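Local coordinates for uncharacterized protein (Parabacteroides merdae, PDB 4R7F), which is of unknown function but has immunoglobulin-like beta-sandwich domains, binds magnesium and begins with a domain related to the type 9 secretion system plug protein, at residues A[222-227]-A[345-350]; A[253-258]-A[294-299]; A[257-262]-A[362-367]. All blocks are in the same frame, centred on the assembly; numbering follows the deposited sequence.

Contact 1 of 3, residues A[222-227]-A[345-350]; sequences NEYRRM and NYQYLF. With MG (magnesium ion), chain G.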
loop_
_atom_site.group_PDB
_atom_site.type_symbol
_atom_site.label_atom_id
_atom_site.label_comp_id
_atom_site.label_asym_id
_atom_site.label_seq_id
_atom_site.Cartn_x
_atom_site.Cartn_y
_atom_site.Cartn_z
ATOM N N ASN A 222 -3.254 -4.193 16.858
ATOM C CA ASN A 222 -2.831 -5.478 16.348
ATOM C C ASN A 222 -3.537 -5.682 15.015
ATOM O O ASN A 222 -4.495 -4.950 14.686
ATOM C CB ASN A 222 -3.223 -6.604 17.311
ATOM C CG ASN A 222 -2.367 -7.867 17.145
ATOM O OD1 ASN A 222 -1.702 -8.046 16.143
ATOM N ND2 ASN A 222 -2.394 -8.735 18.130
ATOM N N GLU A 223 -3.060 -6.651 14.234
ATOM C CA GLU A 223 -3.775 -7.031 13.013
ATOM C C GLU A 223 -5.079 -7.642 13.453
ATOM O O GLU A 223 -5.156 -8.332 14.483
ATOM C CB GLU A 223 -2.989 -8.001 12.109
ATOM C CG GLU A 223 -1.538 -7.565 11.778
ATOM C CD GLU A 223 -1.393 -6.207 11.073
ATOM O OE1 GLU A 223 -2.389 -5.589 10.605
ATOM O OE2 GLU A 223 -0.234 -5.742 11.008
ATOM N N TYR A 224 -6.109 -7.340 12.687
ATOM C CA TYR A 224 -7.435 -7.787 13.008
ATOM C C TYR A 224 -7.441 -9.292 12.851
ATOM O O TYR A 224 -6.652 -9.895 12.076
ATOM C CB TYR A 224 -8.495 -7.150 12.084
ATOM C CG TYR A 224 -8.820 -5.705 12.379
ATOM C CD1 TYR A 224 -7.903 -4.720 12.186
ATOM C CD2 TYR A 224 -10.087 -5.327 12.848
ATOM C CE1 TYR A 224 -8.198 -3.387 12.467
ATOM C CE2 TYR A 224 -10.390 -4.022 13.140
ATOM C CZ TYR A 224 -9.444 -3.036 12.932
ATOM O OH TYR A 224 -9.717 -1.712 13.211
ATOM N N ARG A 225 -8.334 -9.889 13.630
ATOM C CA ARG A 225 -8.649 -11.287 13.539
ATOM C C ARG A 225 -9.440 -11.531 12.275
ATOM O O ARG A 225 -10.209 -10.652 11.826
ATOM C CB ARG A 225 -9.498 -11.724 14.739
ATOM C CG ARG A 225 -8.793 -11.638 16.078
ATOM C CD ARG A 225 -9.800 -11.659 17.216
ATOM N NE ARG A 225 -9.239 -11.254 18.484
ATOM C CZ ARG A 225 -8.606 -12.061 19.328
ATOM N NH1 ARG A 225 -8.412 -13.343 19.052
ATOM N NH2 ARG A 225 -8.158 -11.567 20.463
ATOM N N ARG A 226 -9.264 -12.729 11.708
ATOM C CA ARG A 226 -9.935 -13.072 10.437
ATOM C C ARG A 226 -10.636 -14.390 10.549
ATOM O O ARG A 226 -10.247 -15.275 11.329
ATOM C CB ARG A 226 -8.964 -13.085 9.252
ATOM C CG ARG A 226 -8.289 -11.739 8.977
ATOM C CD ARG A 226 -6.926 -11.879 8.311
ATOM N NE ARG A 226 -6.971 -12.617 7.032
ATOM C CZ ARG A 226 -6.139 -13.600 6.666
ATOM N NH1 ARG A 226 -5.149 -14.014 7.458
ATOM N NH2 ARG A 226 -6.290 -14.177 5.484
HETATM N N MSE A 227 -11.675 -14.502 9.728
HETATM C CA MSE A 227 -12.626 -15.599 9.760
HETATM C C MSE A 227 -13.269 -15.597 8.396
HETATM O O MSE A 227 -13.425 -14.532 7.801
HETATM C CB MSE A 227 -13.503 -15.110 10.919
HETATM C CG MSE A 227 -14.840 -15.712 11.106
HETATM SE SE MSE A 227 -16.159 -14.968 9.917
HETATM C CE MSE A 227 -17.254 -13.718 10.939
ATOM N N ASN A 345 -12.855 -9.335 8.778
ATOM C CA ASN A 345 -11.948 -8.881 9.833
ATOM C C ASN A 345 -12.777 -8.508 11.081
ATOM O O ASN A 345 -13.877 -7.961 10.978
ATOM C CB ASN A 345 -11.193 -7.601 9.442
ATOM C CG ASN A 345 -10.096 -7.792 8.388
ATOM O OD1 ASN A 345 -9.228 -6.942 8.275
ATOM N ND2 ASN A 345 -10.142 -8.848 7.604
ATOM N N TYR A 346 -12.204 -8.700 12.257
ATOM C CA TYR A 346 -12.857 -8.309 13.482
ATOM C C TYR A 346 -11.861 -8.224 14.620
ATOM O O TYR A 346 -10.779 -8.771 14.538
ATOM C CB TYR A 346 -14.011 -9.279 13.841
ATOM C CG TYR A 346 -13.592 -10.672 14.297
ATOM C CD1 TYR A 346 -13.245 -11.670 13.392
ATOM C CD2 TYR A 346 -13.574 -10.996 15.644
ATOM C CE1 TYR A 346 -12.890 -12.955 13.847
ATOM C CE2 TYR A 346 -13.213 -12.258 16.091
ATOM C CZ TYR A 346 -12.859 -13.233 15.204
ATOM O OH TYR A 346 -12.523 -14.483 15.710
ATOM N N GLN A 347 -12.250 -7.529 15.686
ATOM C CA GLN A 347 -11.468 -7.487 16.897
ATOM C C GLN A 347 -12.365 -7.103 18.049
ATOM O O GLN A 347 -13.563 -6.789 17.889
ATOM C CB GLN A 347 -10.340 -6.482 16.766
ATOM C CG GLN A 347 -10.832 -5.068 16.747
ATOM C CD GLN A 347 -9.730 -4.030 16.584
ATOM O OE1 GLN A 347 -8.534 -4.322 16.649
ATOM N NE2 GLN A 347 -10.145 -2.790 16.374
ATOM N N TYR A 348 -11.754 -7.096 19.214
ATOM C CA TYR A 348 -12.435 -6.900 20.450
ATOM C C TYR A 348 -11.852 -5.678 21.146
ATOM O O TYR A 348 -10.676 -5.653 21.484
ATOM C CB TYR A 348 -12.236 -8.133 21.328
ATOM C CG TYR A 348 -12.864 -9.417 20.809
ATOM C CD1 TYR A 348 -14.256 -9.627 20.818
ATOM C CD2 TYR A 348 -12.065 -10.453 20.374
ATOM C CE1 TYR A 348 -14.795 -10.824 20.376
ATOM C CE2 TYR A 348 -12.600 -11.632 19.924
ATOM C CZ TYR A 348 -13.948 -11.823 19.912
ATOM O OH TYR A 348 -14.408 -13.047 19.469
ATOM N N LEU A 349 -12.686 -4.678 21.370
ATOM C CA LEU A 349 -12.251 -3.468 22.022
ATOM C C LEU A 349 -12.863 -3.403 23.406
ATOM O O LEU A 349 -13.991 -3.787 23.598
ATOM C CB LEU A 349 -12.702 -2.247 21.230
ATOM C CG LEU A 349 -12.114 -2.006 19.848
ATOM C CD1 LEU A 349 -12.690 -0.694 19.308
ATOM C CD2 LEU A 349 -10.601 -1.924 19.911
ATOM N N PHE A 350 -12.093 -2.892 24.344
ATOM C CA PHE A 350 -12.518 -2.594 25.688
ATOM C C PHE A 350 -12.838 -1.092 25.815
ATOM O O PHE A 350 -12.025 -0.253 25.437
ATOM C CB PHE A 350 -11.351 -2.946 26.628
ATOM C CG PHE A 350 -11.614 -2.674 28.057
ATOM C CD1 PHE A 350 -12.523 -3.444 28.766
ATOM C CD2 PHE A 350 -10.954 -1.647 28.709
ATOM C CE1 PHE A 350 -12.780 -3.188 30.108
ATOM C CE2 PHE A 350 -11.200 -1.390 30.048
ATOM C CZ PHE A 350 -12.104 -2.173 30.750
HETATM MG MG MG G . -3.980 -3.958 9.986
HETATM O O HOH W 1 -6.149 -3.244 16.179
HETATM O O HOH W 2 -4.536 -3.446 12.251
HETATM O O HOH W 3 -6.706 -6.482 16.234
HETATM O O HOH W 4 -8.283 -0.578 15.310
#

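Contact 2 of 3, residues A[253-258]-A[294-299]; sequences LMTDYR and HFTLAC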
loop_
_atom_site.group_PDB
_atom_site.type_symbol
_atom_site.label_atom_id
_atom_site.label_comp_id
_atom_site.label_asym_id
_atom_site.label_seq_id
_atom_site.Cartn_x
_atom_site.Cartn_y
_atom_site.Cartn_z
ATOM N N LEU A 253 -17.303 -20.344 15.520
ATOM C CA LEU A 253 -15.953 -19.921 15.303
ATOM C C LEU A 253 -15.101 -20.553 16.388
ATOM O O LEU A 253 -15.561 -20.807 17.504
ATOM C CB LEU A 253 -15.810 -18.399 15.394
ATOM C CG LEU A 253 -16.515 -17.515 14.385
ATOM C CD1 LEU A 253 -16.271 -16.022 14.647
ATOM C CD2 LEU A 253 -16.018 -17.859 13.032
HETATM N N MSE A 254 -13.848 -20.794 16.033
HETATM C CA MSE A 254 -12.838 -21.225 16.971
HETATM C C MSE A 254 -12.720 -20.188 18.041
HETATM O O MSE A 254 -13.051 -19.011 17.843
HETATM C CB MSE A 254 -11.504 -21.352 16.251
HETATM C CG MSE A 254 -11.480 -22.586 15.331
HETATM SE SE MSE A 254 -9.734 -22.620 14.423
HETATM C CE MSE A 254 -10.058 -24.335 13.498
ATOM N N THR A 255 -12.270 -20.639 19.199
ATOM C CA THR A 255 -12.206 -19.816 20.381
ATOM C C THR A 255 -11.096 -18.783 20.244
ATOM O O THR A 255 -10.007 -19.084 19.760
ATOM C CB THR A 255 -12.028 -20.690 21.628
ATOM O OG1 THR A 255 -13.188 -21.508 21.749
ATOM C CG2 THR A 255 -11.897 -19.851 22.903
ATOM N N ASP A 256 -11.416 -17.557 20.635
ATOM C CA ASP A 256 -10.446 -16.476 20.622
ATOM C C ASP A 256 -9.904 -16.268 22.026
ATOM O O ASP A 256 -10.628 -16.507 22.982
ATOM C CB ASP A 256 -11.097 -15.183 20.113
ATOM C CG ASP A 256 -11.502 -15.258 18.644
ATOM O OD1 ASP A 256 -10.714 -15.830 17.872
ATOM O OD2 ASP A 256 -12.570 -14.698 18.251
ATOM N N TYR A 257 -8.654 -15.791 22.122
ATOM C CA TYR A 257 -7.985 -15.556 23.390
ATOM C C TYR A 257 -7.372 -14.162 23.346
ATOM O O TYR A 257 -7.159 -13.627 22.272
ATOM C CB TYR A 257 -6.902 -16.640 23.658
ATOM C CG TYR A 257 -7.441 -18.086 23.670
ATOM C CD1 TYR A 257 -7.532 -18.826 22.494
ATOM C CD2 TYR A 257 -7.874 -18.678 24.846
ATOM C CE1 TYR A 257 -8.049 -20.110 22.488
ATOM C CE2 TYR A 257 -8.378 -19.962 24.865
ATOM C CZ TYR A 257 -8.464 -20.670 23.678
ATOM O OH TYR A 257 -8.998 -21.922 23.667
ATOM N N ARG A 258 -7.115 -13.576 24.516
ATOM C CA ARG A 258 -6.356 -12.326 24.609
ATOM C C ARG A 258 -5.021 -12.480 23.893
ATOM O O ARG A 258 -4.413 -13.527 23.942
ATOM C CB ARG A 258 -6.167 -11.891 26.061
ATOM C CG ARG A 258 -7.503 -11.480 26.678
ATOM C CD ARG A 258 -7.451 -11.019 28.129
ATOM N NE ARG A 258 -6.683 -9.788 28.308
ATOM C CZ ARG A 258 -6.607 -9.077 29.439
ATOM N NH1 ARG A 258 -7.266 -9.459 30.526
ATOM N NH2 ARG A 258 -5.880 -7.958 29.481
ATOM N N HIS A 294 -21.178 -17.449 15.637
ATOM C CA HIS A 294 -20.966 -17.465 17.062
ATOM C C HIS A 294 -19.533 -17.136 17.390
ATOM O O HIS A 294 -18.615 -17.877 17.006
ATOM C CB HIS A 294 -21.274 -18.834 17.674
ATOM C CG HIS A 294 -22.676 -19.281 17.467
ATOM N ND1 HIS A 294 -23.660 -19.122 18.417
ATOM C CD2 HIS A 294 -23.268 -19.878 16.409
ATOM C CE1 HIS A 294 -24.797 -19.593 17.951
ATOM N NE2 HIS A 294 -24.591 -20.038 16.729
ATOM N N PHE A 295 -19.365 -16.044 18.138
ATOM C CA PHE A 295 -18.040 -15.575 18.560
ATOM C C PHE A 295 -17.841 -15.920 20.010
ATOM O O PHE A 295 -18.771 -15.767 20.802
ATOM C CB PHE A 295 -17.927 -14.060 18.448
ATOM C CG PHE A 295 -17.986 -13.535 17.040
ATOM C CD1 PHE A 295 -19.191 -13.406 16.388
ATOM C CD2 PHE A 295 -16.844 -13.107 16.409
ATOM C CE1 PHE A 295 -19.242 -12.883 15.123
ATOM C CE2 PHE A 295 -16.891 -12.600 15.133
ATOM C CZ PHE A 295 -18.090 -12.481 14.492
ATOM N N THR A 296 -16.618 -16.314 20.352
ATOM C CA THR A 296 -16.264 -16.689 21.700
ATOM C C THR A 296 -14.920 -16.109 22.050
ATOM O O THR A 296 -13.958 -16.355 21.321
ATOM C CB THR A 296 -16.186 -18.229 21.835
ATOM O OG1 THR A 296 -17.476 -18.790 21.567
ATOM C CG2 THR A 296 -15.816 -18.606 23.217
ATOM N N LEU A 297 -14.849 -15.338 23.144
ATOM C CA LEU A 297 -13.576 -14.849 23.679
ATOM C C LEU A 297 -13.375 -15.378 25.086
ATOM O O LEU A 297 -14.050 -14.952 25.999
ATOM C CB LEU A 297 -13.512 -13.319 23.662
ATOM C CG LEU A 297 -12.302 -12.667 24.365
ATOM C CD1 LEU A 297 -10.995 -13.046 23.680
ATOM C CD2 LEU A 297 -12.446 -11.160 24.432
ATOM N N ALA A 298 -12.442 -16.318 25.250
ATOM C CA ALA A 298 -12.209 -16.982 26.543
ATOM C C ALA A 298 -11.202 -16.220 27.388
ATOM O O ALA A 298 -10.043 -16.238 27.110
ATOM C CB ALA A 298 -11.729 -18.412 26.348
ATOM N N CYS A 299 -11.675 -15.538 28.417
ATOM C CA CYS A 299 -10.825 -14.880 29.368
ATOM C C CYS A 299 -11.719 -14.581 30.505
ATOM O O CYS A 299 -12.958 -14.750 30.394
ATOM C CB CYS A 299 -10.194 -13.612 28.802
ATOM S SG CYS A 299 -11.351 -12.396 28.181
HETATM O O HOH W 5 -17.380 -19.386 18.840
HETATM O O HOH W 6 -14.702 -16.673 18.290
HETATM O O HOH W 7 -7.656 -15.163 26.872
#

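Contact 3 of 3, residues A[257-262]-A[362-367]; sequences YRRDKG and PIEGNY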
loop_
_atom_site.group_PDB
_atom_site.type_symbol
_atom_site.label_atom_id
_atom_site.label_comp_id
_atom_site.label_asym_id
_atom_site.label_seq_id
_atom_site.Cartn_x
_atom_site.Cartn_y
_atom_site.Cartn_z
ATOM N N TYR A 257 -8.654 -15.791 22.122
ATOM C CA TYR A 257 -7.985 -15.556 23.390
ATOM C C TYR A 257 -7.372 -14.162 23.346
ATOM O O TYR A 257 -7.159 -13.627 22.272
ATOM C CB TYR A 257 -6.902 -16.640 23.658
ATOM C CG TYR A 257 -7.441 -18.086 23.670
ATOM C CD1 TYR A 257 -7.532 -18.826 22.494
ATOM C CD2 TYR A 257 -7.874 -18.678 24.846
ATOM C CE1 TYR A 257 -8.049 -20.110 22.488
ATOM C CE2 TYR A 257 -8.378 -19.962 24.865
ATOM C CZ TYR A 257 -8.464 -20.670 23.678
ATOM O OH TYR A 257 -8.998 -21.922 23.667
ATOM N N ARG A 258 -7.115 -13.576 24.516
ATOM C CA ARG A 258 -6.356 -12.326 24.609
ATOM C C ARG A 258 -5.021 -12.480 23.893
ATOM O O ARG A 258 -4.413 -13.527 23.942
ATOM C CB ARG A 258 -6.167 -11.891 26.061
ATOM C CG ARG A 258 -7.503 -11.480 26.678
ATOM C CD ARG A 258 -7.451 -11.019 28.129
ATOM N NE ARG A 258 -6.683 -9.788 28.308
ATOM C CZ ARG A 258 -6.607 -9.077 29.439
ATOM N NH1 ARG A 258 -7.266 -9.459 30.526
ATOM N NH2 ARG A 258 -5.880 -7.958 29.481
ATOM N N ARG A 259 -4.620 -11.437 23.172
ATOM C CA ARG A 259 -3.378 -11.439 22.403
ATOM C C ARG A 259 -2.407 -10.370 22.905
ATOM O O ARG A 259 -1.409 -10.102 22.268
ATOM C CB ARG A 259 -3.677 -11.191 20.913
ATOM C CG ARG A 259 -4.399 -12.340 20.244
ATOM C CD ARG A 259 -4.461 -12.213 18.735
ATOM N NE ARG A 259 -5.200 -11.009 18.362
ATOM C CZ ARG A 259 -5.163 -10.427 17.170
ATOM N NH1 ARG A 259 -4.435 -10.937 16.212
ATOM N NH2 ARG A 259 -5.864 -9.323 16.939
ATOM N N ASP A 260 -2.696 -9.756 24.040
ATOM C CA ASP A 260 -1.867 -8.650 24.551
ATOM C C ASP A 260 -0.542 -9.069 25.223
ATOM O O ASP A 260 0.320 -8.230 25.451
ATOM C CB ASP A 260 -2.654 -7.826 25.577
ATOM C CG ASP A 260 -3.119 -8.661 26.749
ATOM O OD1 ASP A 260 -3.546 -9.788 26.495
ATOM O OD2 ASP A 260 -3.077 -8.211 27.901
ATOM N N LYS A 261 -0.389 -10.332 25.576
ATOM C CA LYS A 261 0.757 -10.735 26.385
ATOM C C LYS A 261 1.786 -11.452 25.505
ATOM O O LYS A 261 2.335 -12.465 25.908
ATOM C CB LYS A 261 0.303 -11.669 27.529
ATOM C CG LYS A 261 -0.735 -11.117 28.507
ATOM C CD LYS A 261 -1.503 -12.253 29.206
ATOM C CE LYS A 261 -2.731 -12.723 28.415
ATOM N NZ LYS A 261 -3.898 -11.798 28.588
ATOM N N GLY A 262 2.057 -10.940 24.311
ATOM C CA GLY A 262 2.826 -11.712 23.341
ATOM C C GLY A 262 3.880 -10.986 22.516
ATOM O O GLY A 262 4.472 -10.019 22.949
ATOM N N PRO A 362 -6.152 -4.035 25.920
ATOM C CA PRO A 362 -6.423 -5.125 26.880
ATOM C C PRO A 362 -6.612 -6.512 26.243
ATOM O O PRO A 362 -6.101 -7.486 26.753
ATOM C CB PRO A 362 -7.689 -4.648 27.593
ATOM C CG PRO A 362 -7.686 -3.165 27.456
ATOM C CD PRO A 362 -7.097 -2.910 26.079
ATOM N N ILE A 363 -7.283 -6.604 25.105
ATOM C CA ILE A 363 -7.515 -7.911 24.471
ATOM C C ILE A 363 -6.673 -8.192 23.208
ATOM O O ILE A 363 -6.266 -9.340 22.956
ATOM C CB ILE A 363 -9.009 -8.001 24.130
ATOM C CG1 ILE A 363 -9.797 -7.897 25.441
ATOM C CG2 ILE A 363 -9.326 -9.279 23.357
ATOM C CD1 ILE A 363 -11.200 -7.397 25.275
ATOM N N GLU A 364 -6.448 -7.159 22.401
ATOM C CA GLU A 364 -5.771 -7.335 21.138
ATOM C C GLU A 364 -4.286 -7.058 21.262
ATOM O O GLU A 364 -3.494 -7.601 20.511
ATOM C CB GLU A 364 -6.405 -6.464 20.051
ATOM C CG GLU A 364 -7.870 -6.773 19.811
ATOM C CD GLU A 364 -8.168 -8.220 19.452
ATOM O OE1 GLU A 364 -7.242 -9.073 19.331
ATOM O OE2 GLU A 364 -9.376 -8.533 19.284
ATOM N N GLY A 365 -3.926 -6.243 22.245
ATOM C CA GLY A 365 -2.555 -5.806 22.454
ATOM C C GLY A 365 -2.204 -4.615 21.568
ATOM O O GLY A 365 -2.946 -4.274 20.635
ATOM N N ASN A 366 -1.065 -3.989 21.869
ATOM C CA ASN A 366 -0.598 -2.823 21.145
ATOM C C ASN A 366 0.857 -3.086 20.738
ATOM O O ASN A 366 1.752 -3.133 21.565
ATOM C CB ASN A 366 -0.713 -1.557 22.012
ATOM C CG ASN A 366 -2.131 -1.026 22.112
ATOM O OD1 ASN A 366 -2.935 -1.151 21.174
ATOM N ND2 ASN A 366 -2.466 -0.442 23.270
ATOM N N TYR A 367 1.065 -3.220 19.439
ATOM C CA TYR A 367 2.332 -3.601 18.872
ATOM C C TYR A 367 2.655 -2.594 17.823
ATOM O O TYR A 367 1.868 -2.422 16.881
ATOM C CB TYR A 367 2.172 -4.978 18.221
ATOM C CG TYR A 367 1.817 -6.085 19.213
ATOM C CD1 TYR A 367 2.797 -6.724 19.933
ATOM C CD2 TYR A 367 0.503 -6.487 19.409
ATOM C CE1 TYR A 367 2.492 -7.735 20.836
ATOM C CE2 TYR A 367 0.191 -7.514 20.287
ATOM C CZ TYR A 367 1.205 -8.123 21.014
ATOM O OH TYR A 367 0.943 -9.132 21.930
HETATM O O HOH W 8 0.540 -5.349 24.318
#

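Contact 1 of 3, residues A[222-227]-A[345-350]
This is a short antiparallel strand pairing that begins just after a magnesium ligand, Glu-223. Residues 225-227 run along the long strand 342-352 in a buried part of the chain. Arg-225 and Tyr-346 form the hydrogen-bonded pair. Arg-225 N donates to Tyr-346 O at 2.8 Å, and Tyr-346 N returns a bond to Arg-225 O. Arg-226 and Asn-345 make the next, non-hydrogen-bonded pair.

The side chain of Arg-225 crosses two rings. Its CB lies over the centre of one face of Tyr-346, 3.7 Å from the ring centroid, in a CH-pi contact. The chain then runs extended from CG, so that NE reaches the edge of Tyr-348, 3.5 Å from CD2. Its charge goes to Glu-364 in a salt bridge through NE. Met-227 CB meets the edge of the Tyr-346 ring.

On the side of the sheet that carries Asn-345, away from the Tyr-346 ring, the amide of Gln-347 stacks over one face of the Tyr-224 ring with the planes 26° apart. Gln-347 CD is 3.5 Å from Tyr-224 CE2. One water links Tyr-224 OH to Gln-347 NE2, and Gln-347 is also hydrogen-bonded to Asn-310.

The first side-chain bond of Glu-223 points away from strand 342-352. Its OE1 binds the magnesium ion at 2.4 Å, and a water donating to Asn-222 O is a further ligand. Asp-269, Asp-271 and Gln-371 O also bind the ion, while Tyr-264 OH holds Glu-223 OE2.

Strand 342-352 also pairs with strands 274-276 and 305-310. Met-227 and Tyr-348 pack on Phe-295 of strand 290-298, which belongs to another sheet.

Contact 2 of 3, residues A[253-258]-A[294-299]
The contact continues the parallel pairing of strands 248-253 and 290-298, inside a mixed beta-sheet, past the end of strand 248-253. A single bridge pairs Asp-256 with Leu-297. Residues 253-258 keep running in roughly the same direction as 294-299, 21° apart. Three backbone bonds join them. Leu-253 N donates to His-294 O at 3.2 Å. Asp-256 N donates to Thr-296 O, and Ala-298 N donates to Asp-256 O, both at 2.9 Å and fairly straight. Asp-256 thus bonds to the residues on either side of Leu-297.

Between the first two bonds the backbones are bridged by water. One water donates to Leu-253 O and His-294 O and accepts from Thr-296 OG1. A second accepts from Thr-296 N at 2.8 Å and lies near Met-254 O and Asp-256 OD2. A third joins Arg-258 N to Ala-298 O.

Leu-253 and Phe-295 lie side by side. Leu-253 CD1 sits over one face of the phenyl ring, offset toward its rim, 3.7 Å from the centroid. Phe-295 also packs edge-to-face with Tyr-346. An alanine in place of Phe-295 would lose the ring face under Leu-253 and would probably loosen the packing around Tyr-346. Among the smaller side chains, Thr-255 CG2 meets Ala-298 CB at 3.7 Å. Arg-258 CD lies against Cys-299 CB at 3.8 Å.

Asp-256 is buried, but its carboxylate is well supplied with donors. His-238 NE2 bonds to OD1, with Arg-225 NH1 as a weak, long ion pair, while the hydroxyls of Tyr-346 and Tyr-348 reach OD2. This grip would probably favour the ionised carboxylate.

Contact 3 of 3, residues A[257-262]-A[362-367]
Two loops meet here, one after strand 248-253 and one after strand 342-352, in a mainly polar contact. The backbone link is Arg-259 N to Ile-363 O, 2.7 Å and almost straight at 172°.

The salt bridge across the loops joins Arg-259 and Glu-364. The guanidinium comes side-on, with NE and NH2 both gripping Glu-364 OE1, at 3.0 and 2.8 Å. The carboxylate stands nearly perpendicular to the guanidinium, 84° between planes. NE meets OE1 nearly along its C-O axis, and NH2 comes from above the carboxylate plane. Arg-259 NH2 also bonds to Glu-223 O. Glu-364 OE2 also accepts from Tyr-348 N, beside its bridge to Arg-225.

On the other side, Arg-258 bends at chi3 and turns NE and NH2 to Pro-362 O, in two weak bonds. Its NH2 also makes a weak salt bridge to Asp-260 OD2. Lys-261 NZ, poorly ordered, is modelled in a salt bridge to OD1.

The OH of Tyr-367 donates to Arg-259 O at 2.6 Å and accepts a weak bond from Gly-262 N.

The closest CA approach is at Gly-365, 3.6 Å from Asp-260 CA. A side chain there would clash with Asp-260 CA and the Tyr-367 ring, and the positive phi of Gly-365 also favours glycine.

Charges are paired on both sides of the backbone link. Glu-364, held by two arginines, would probably stay ionised. Through Glu-223 O, Arg-259 joins these loops to the backbone of a magnesium ligand.

From the N terminus, 222-227 comes first, then 253-258 and 257-262, which share Tyr-257 and Arg-258. Contact 2 closes the shortest loop, when strand 290-298 returns to 253-258. It lies wholly within the longer loop that contact 1 closes at strand 342-352. Contact 3 closes last, at 362-367, and crosses contact 1 because their segments alternate. The three touch one another. Contacts 1 and 2 meet at Asp-256. Glu-364 and Arg-259 join contacts 1 and 3, and Leu-297 packs on Ile-363 between contacts 2 and 3. Together they tie two beta-sheets and two loops near a magnesium site.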